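Side-chain contact in uncharacterized protein conserved in bacteria (Cupriavidus necator, PDB 5DMH), which catalyses the ATP-dependent phosphorylation of 3-oxo-tetronate to 3-oxo-tetronate 4-phosphate: residues Leu51-Met56 with Gly411-Pro416. Numbering follows the deposited sequence.
Sequences LVRNGM and GAQIAP
Arg-53, in the last turn of helix 41-53, reaches across to Gln-413 on strand 407-415. Arg-53 CA lies 8.7 Å from Ala-412 CA, the nearest backbone pair, and practically as near Gln-413 CA. The helix ends in a Schellman motif, Met-56 N to Leu-51 O and Gly-55 N to Val-52 O, with Gly-55 (positive phi) at C-prime. The contact lies at the surface, away from the ADP pocket, and joins the sugar-binding and nucleotide-binding domains.

The two side chains cross at about a right angle. Gln-413 has CG anti to the backbone N (chi1 179°) and runs on extended, which brings OE1 over one face of the Arg-53 guanidinium, toward its rim near NE. The two planes are 34° apart. Gln-413 OE1 sits 3.2 Å from Arg-53 NE, too poorly angled for a hydrogen bond. It accepts directly from Asn-49 ND2, one turn earlier on the same helix, and Gln-413 NE2 donates to Glu-152.

Between Arg-53 and Gln-413 themselves the hydrogen bonds run through water. One molecule accepts from Arg-53 NH2 and donates a weak bond to Gln-413 OE1. Another, in the guanidinium plane at its edge, accepts from Arg-53 NH1 at 2.9 Å and Gln-413 N at 3.0 Å.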
# COMPACT_ATOMS: atom_id res chain seq x y z
N LEU A 51 -2.06 -4.42 -11.56
CA LEU A 51 -2.78 -3.98 -12.75
C LEU A 51 -1.91 -4.01 -14.02
O LEU A 51 -2.36 -4.50 -15.06
CB LEU A 51 -3.35 -2.58 -12.53
CG LEU A 51 -4.47 -2.55 -11.49
CD1 LEU A 51 -4.78 -1.10 -11.14
CD2 LEU A 51 -5.70 -3.27 -12.00
N VAL A 52 -0.68 -3.51 -13.93
CA VAL A 52 0.22 -3.53 -15.08
C VAL A 52 0.50 -4.95 -15.53
O VAL A 52 0.46 -5.26 -16.71
CB VAL A 52 1.54 -2.80 -14.77
CG1 VAL A 52 2.60 -3.08 -15.83
CG2 VAL A 52 1.27 -1.30 -14.60
N ARG A 53 0.75 -5.83 -14.56
CA ARG A 53 1.09 -7.21 -14.88
C ARG A 53 -0.08 -7.97 -15.48
O ARG A 53 0.12 -9.01 -16.11
CB ARG A 53 1.59 -7.95 -13.64
CG ARG A 53 3.06 -7.61 -13.31
CD ARG A 53 3.39 -7.93 -11.87
NE ARG A 53 3.40 -9.37 -11.54
CZ ARG A 53 4.43 -10.20 -11.75
NH1 ARG A 53 5.54 -9.80 -12.36
NH2 ARG A 53 4.34 -11.45 -11.36
N ASN A 54 -1.29 -7.45 -15.30
CA ASN A 54 -2.47 -8.09 -15.85
C ASN A 54 -3.09 -7.30 -17.00
O ASN A 54 -4.23 -7.55 -17.38
CB ASN A 54 -3.52 -8.38 -14.77
CG ASN A 54 -3.13 -9.57 -13.93
OD1 ASN A 54 -3.47 -10.72 -14.24
ND2 ASN A 54 -2.39 -9.30 -12.87
N GLY A 55 -2.32 -6.37 -17.56
CA GLY A 55 -2.62 -5.82 -18.86
C GLY A 55 -3.27 -4.45 -18.87
O GLY A 55 -3.87 -4.10 -19.88
N MSE A 56 -3.19 -3.68 -17.78
CA MSE A 56 -3.73 -2.31 -17.81
C MSE A 56 -2.61 -1.29 -17.64
O MSE A 56 -1.87 -1.34 -16.67
CB MSE A 56 -4.79 -2.09 -16.73
CG MSE A 56 -6.13 -2.73 -17.02
SE MSE A 56 -7.44 -2.27 -15.60
CE MSE A 56 -8.40 -0.84 -16.53
N GLY A 411 7.50 -0.04 -13.03
CA GLY A 411 8.39 -0.93 -13.74
C GLY A 411 8.15 -2.37 -13.30
O GLY A 411 7.02 -2.73 -12.95
N ALA A 412 9.23 -3.15 -13.27
CA ALA A 412 9.13 -4.58 -13.04
C ALA A 412 9.04 -4.93 -11.57
O ALA A 412 9.57 -4.21 -10.72
CB ALA A 412 10.33 -5.30 -13.67
N GLN A 413 8.36 -6.04 -11.28
CA GLN A 413 8.24 -6.52 -9.91
C GLN A 413 9.61 -6.92 -9.38
O GLN A 413 10.34 -7.66 -10.03
CB GLN A 413 7.28 -7.73 -9.86
CG GLN A 413 7.10 -8.31 -8.45
CD GLN A 413 5.94 -9.27 -8.38
OE1 GLN A 413 4.80 -8.93 -8.72
NE2 GLN A 413 6.22 -10.49 -7.95
N ILE A 414 9.95 -6.43 -8.19
CA ILE A 414 11.15 -6.84 -7.47
C ILE A 414 10.85 -8.04 -6.55
O ILE A 414 11.59 -9.02 -6.54
CB ILE A 414 11.69 -5.69 -6.61
CG1 ILE A 414 11.97 -4.46 -7.50
CG2 ILE A 414 12.93 -6.12 -5.85
CD1 ILE A 414 12.13 -3.19 -6.70
N ALA A 415 9.76 -7.94 -5.80
CA ALA A 415 9.25 -9.01 -4.93
C ALA A 415 7.74 -8.93 -4.96
O ALA A 415 7.18 -7.91 -5.34
CB ALA A 415 9.73 -8.82 -3.53
N PRO A 416 7.05 -9.99 -4.55
CA PRO A 416 5.59 -9.87 -4.56
C PRO A 416 5.12 -8.63 -3.80
O PRO A 416 5.56 -8.34 -2.68
CB PRO A 416 5.13 -11.18 -3.89
CG PRO A 416 6.26 -12.16 -4.19
CD PRO A 416 7.51 -11.30 -4.08
O HOH W 1 6.70 -7.39 -13.36
O HOH W 2 2.50 -11.25 -9.22